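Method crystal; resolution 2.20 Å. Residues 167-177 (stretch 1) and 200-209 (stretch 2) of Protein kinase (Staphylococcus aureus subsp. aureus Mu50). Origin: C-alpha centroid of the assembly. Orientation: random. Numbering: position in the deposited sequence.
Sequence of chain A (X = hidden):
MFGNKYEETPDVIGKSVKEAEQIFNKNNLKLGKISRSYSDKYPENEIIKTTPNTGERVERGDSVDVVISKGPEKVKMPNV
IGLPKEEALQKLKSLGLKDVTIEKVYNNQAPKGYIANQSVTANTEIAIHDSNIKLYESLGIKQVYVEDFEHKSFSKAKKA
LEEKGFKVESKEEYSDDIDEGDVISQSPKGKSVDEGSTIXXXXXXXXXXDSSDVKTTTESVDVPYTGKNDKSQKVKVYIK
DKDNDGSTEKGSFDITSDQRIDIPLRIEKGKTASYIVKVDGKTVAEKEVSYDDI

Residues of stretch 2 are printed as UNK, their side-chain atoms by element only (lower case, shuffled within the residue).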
# COMPACT_ATOMS: atom_id res chain seq x y z
N LYS A 167 -6.12 12.63 8.45
CA LYS A 167 -5.02 13.48 8.88
C LYS A 167 -5.43 14.96 8.64
O LYS A 167 -5.92 15.31 7.57
CB LYS A 167 -3.74 13.11 8.12
CG LYS A 167 -3.29 11.65 8.36
CD LYS A 167 -2.67 11.01 7.11
CE LYS A 167 -2.39 9.51 7.28
NZ LYS A 167 -3.60 8.62 7.24
N VAL A 168 -5.25 15.80 9.66
CA VAL A 168 -5.70 17.20 9.61
C VAL A 168 -4.51 18.14 9.67
O VAL A 168 -3.69 18.03 10.59
CB VAL A 168 -6.63 17.53 10.81
CG1 VAL A 168 -6.74 19.04 11.01
CG2 VAL A 168 -8.02 16.90 10.63
N GLU A 169 -4.41 19.04 8.70
CA GLU A 169 -3.38 20.09 8.73
C GLU A 169 -4.00 21.47 8.75
O GLU A 169 -5.12 21.67 8.26
CB GLU A 169 -2.46 19.97 7.53
CG GLU A 169 -1.58 18.74 7.53
CD GLU A 169 -0.67 18.68 6.31
OE1 GLU A 169 -0.88 19.51 5.37
OE2 GLU A 169 0.23 17.80 6.30
N SER A 170 -3.28 22.43 9.31
CA SER A 170 -3.76 23.80 9.36
C SER A 170 -2.61 24.81 9.36
O SER A 170 -1.56 24.56 9.96
CB SER A 170 -4.64 24.02 10.59
OG SER A 170 -3.84 24.05 11.76
N LYS A 171 -2.83 25.91 8.65
CA LYS A 171 -2.06 27.14 8.83
C LYS A 171 -3.04 28.13 9.43
O LYS A 171 -4.25 27.88 9.45
CB LYS A 171 -1.54 27.71 7.50
CG LYS A 171 -0.75 26.77 6.59
CD LYS A 171 -0.45 27.45 5.25
CE LYS A 171 -0.33 26.45 4.07
NZ LYS A 171 0.97 25.66 3.98
N GLU A 172 -2.53 29.26 9.90
CA GLU A 172 -3.37 30.32 10.46
C GLU A 172 -3.23 31.61 9.67
O GLU A 172 -2.17 31.91 9.13
CB GLU A 172 -3.03 30.55 11.94
CG GLU A 172 -3.38 29.35 12.84
CD GLU A 172 -3.35 29.68 14.32
OE1 GLU A 172 -2.38 30.34 14.79
OE2 GLU A 172 -4.30 29.27 15.03
N GLU A 173 -4.33 32.36 9.59
CA GLU A 173 -4.33 33.68 8.95
C GLU A 173 -5.24 34.67 9.66
O GLU A 173 -6.22 34.28 10.32
CB GLU A 173 -4.73 33.59 7.48
CG GLU A 173 -3.63 33.11 6.55
CD GLU A 173 -4.13 32.81 5.16
OE1 GLU A 173 -5.33 33.04 4.87
OE2 GLU A 173 -3.32 32.32 4.33
N TYR A 174 -4.93 35.95 9.53
CA TYR A 174 -5.78 37.01 10.07
C TYR A 174 -7.07 37.14 9.28
O TYR A 174 -7.09 36.96 8.06
CB TYR A 174 -5.04 38.35 10.08
CG TYR A 174 -3.91 38.41 11.07
CD1 TYR A 174 -4.15 38.32 12.44
CD2 TYR A 174 -2.59 38.55 10.64
CE1 TYR A 174 -3.12 38.38 13.36
CE2 TYR A 174 -1.54 38.61 11.55
CZ TYR A 174 -1.82 38.52 12.91
OH TYR A 174 -0.81 38.57 13.83
N SER A 175 -8.15 37.44 10.00
CA SER A 175 -9.45 37.64 9.39
C SER A 175 -10.23 38.66 10.18
O SER A 175 -10.18 38.70 11.41
CB SER A 175 -10.25 36.34 9.33
OG SER A 175 -11.59 36.58 8.95
N ASP A 176 -10.98 39.49 9.45
CA ASP A 176 -11.83 40.49 10.04
C ASP A 176 -13.25 39.95 10.22
O ASP A 176 -13.96 40.36 11.14
CB ASP A 176 -11.80 41.77 9.20
CG ASP A 176 -10.42 42.42 9.18
OD1 ASP A 176 -9.86 42.67 10.27
OD2 ASP A 176 -9.89 42.68 8.08
N ASP A 177 -13.65 39.01 9.36
CA ASP A 177 -15.01 38.47 9.39
C ASP A 177 -15.18 37.03 9.93
O ASP A 177 -16.30 36.52 9.98
CB ASP A 177 -15.73 38.64 8.03
CG ASP A 177 -14.82 38.35 6.83
OD1 ASP A 177 -13.78 39.03 6.66
OD2 ASP A 177 -15.18 37.47 6.01
N UNK A 200 -6.86 19.79 4.69
CA UNK A 200 -6.12 21.04 4.93
C UNK A 200 -7.04 22.22 5.28
O UNK A 200 -8.04 22.47 4.60
c UNK A 200 -5.25 21.41 3.73
o UNK A 200 -4.36 20.35 3.39
N UNK A 201 -6.69 22.93 6.34
CA UNK A 201 -7.52 24.00 6.91
C UNK A 201 -6.78 25.32 6.96
O UNK A 201 -5.59 25.36 7.29
c UNK A 201 -7.92 23.64 8.34
c UNK A 201 -11.06 20.73 8.59
c UNK A 201 -9.02 22.63 8.42
c UNK A 201 -10.34 23.03 8.42
c UNK A 201 -8.72 21.27 8.52
c UNK A 201 -11.37 22.11 8.52
c UNK A 201 -9.75 20.32 8.60
N UNK A 202 -7.47 26.39 6.61
CA UNK A 202 -6.98 27.73 6.92
C UNK A 202 -7.89 28.27 8.01
O UNK A 202 -9.11 28.30 7.86
c UNK A 202 -6.91 28.65 5.68
c UNK A 202 -5.96 28.04 4.63
c UNK A 202 -6.46 30.07 6.08
N UNK A 203 -7.25 28.64 9.12
CA UNK A 203 -7.92 28.91 10.39
C UNK A 203 -7.70 30.37 10.82
O UNK A 203 -6.63 30.96 10.59
c UNK A 203 -7.63 26.48 11.03
c UNK A 203 -7.43 27.93 11.49
c UNK A 203 -8.15 28.17 12.81
N UNK A 204 -8.74 30.94 11.42
CA UNK A 204 -8.71 32.33 11.84
C UNK A 204 -8.02 32.51 13.19
O UNK A 204 -8.36 31.84 14.17
o UNK A 204 -10.15 34.28 12.23
c UNK A 204 -10.15 32.90 11.88
N UNK A 205 -7.04 33.42 13.21
CA UNK A 205 -6.43 33.89 14.45
C UNK A 205 -6.86 35.34 14.77
O UNK A 205 -6.08 36.12 15.35
c UNK A 205 -2.05 34.80 12.13
c UNK A 205 -4.91 33.74 14.40
c UNK A 205 -2.77 34.52 13.43
n UNK A 205 -0.62 35.09 12.42
c UNK A 205 -4.26 34.39 13.21
N UNK A 206 -8.10 35.67 14.40
CA UNK A 206 -8.65 37.02 14.59
C UNK A 206 -8.08 38.13 13.71
O UNK A 206 -7.39 37.87 12.72
N UNK A 207 -8.38 39.37 14.08
CA UNK A 207 -7.97 40.57 13.34
C UNK A 207 -6.53 40.99 13.64
O UNK A 207 -6.08 40.89 14.79
c UNK A 207 -8.94 41.72 13.62
c UNK A 207 -11.95 42.16 15.19
c UNK A 207 -11.15 41.00 14.62
c UNK A 207 -10.42 41.40 13.34
n UNK A 207 -13.35 42.20 14.66
N UNK A 208 -5.82 41.50 12.62
CA UNK A 208 -4.39 41.86 12.69
C UNK A 208 -4.03 42.81 13.84
O UNK A 208 -2.86 43.21 13.99
c UNK A 208 -2.53 42.03 10.87
c UNK A 208 -1.40 42.91 11.41
c UNK A 208 -0.10 42.72 10.62
n UNK A 208 0.72 41.56 11.12
c UNK A 208 -3.93 42.45 11.35
N UNK A 209 -5.03 43.18 14.63
CA UNK A 209 -4.86 43.96 15.86
C UNK A 209 -4.43 43.07 17.05
O UNK A 209 -5.24 42.34 17.63
c UNK A 209 -6.15 44.71 16.19
o UNK A 209 -6.04 45.36 17.45
O HOH W 1 -13.23 43.48 12.26

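Position 200 carries one side-chain carbon followed by one oxygen, 4.1 Å from Glu 169 OE1, too far for a hydrogen bond. A two-atom side chain ending in oxygen is serine, Ser 200.

At position 201 one carbon leads to a six-membered carbon ring with no heteroatom. The ring lies near Val 168 CG1, and Glu 169 O sits at its edge. This is phenylalanine, Phe 201, whose CD2 is 3.9 Å from Val 168 CG1. Phe 201 N donates to Glu 169 O (2.8 Å), and Phe 201 O accepts from Lys 171 N (3.1 Å).

Position 202 has three carbons, CB carrying two others, one of them 3.4 Å from Glu 173 OE1. The beta-branched, all-carbon pattern gives Val 202, and the near carbon is CG1.

Position 203 repeats that three-carbon fork, on the face of the sheet shared with Ser 170 and Glu 172. It is Val 203, with CG2 3.9 Å from Ser 170 CB. Val 203 N donates to Lys 171 O (3.1 Å), while Val 203 O accepts from Glu 173 N (2.9 Å).

Position 204 again shows one carbon and one oxygen, the oxygen 3.6 Å from Ser 175 CB. This is Ser 204; its OG accepts a hydrogen bond from the backbone N of position 206 (3.3 Å).

At position 205 four carbons in a row end in nitrogen, extended across the Tyr 174 ring: lysine, Lys 205. CE lies over one ring face, 3.8 Å from the centroid, and NZ makes an off-centre cation-pi contact at 4.1 Å.

Position 206 has no side-chain atoms and is Gly 206; its positive phi of 71° favours glycine. Gly 206 O accepts from Ser 175 N (2.9 Å).

Position 207 has four carbons in a row ending in nitrogen, the second of them 3.4 Å from Asp 176 OD1; it is Lys 207, and that carbon is CG. A water accepts from NZ at 2.7 Å.

Position 208 has the same unbranched chain, with a carbon over the Tyr 174 face opposite Lys 205. It is Lys 208; CG is 3.8 Å from the ring centroid.

Position 209, one carbon and one oxygen, is Ser 209 and does not reach stretch 1.

The contact is a parallel strand pairing whose backbone ladder ends with Lys 205 N donating to Glu 173 O (3.1 Å). Beyond it, the Ser 175 bond continues the pairing into the loops, where two lysine side chains sandwich Tyr 174.

Stretch 2 200-209: SFVVSKGKKS
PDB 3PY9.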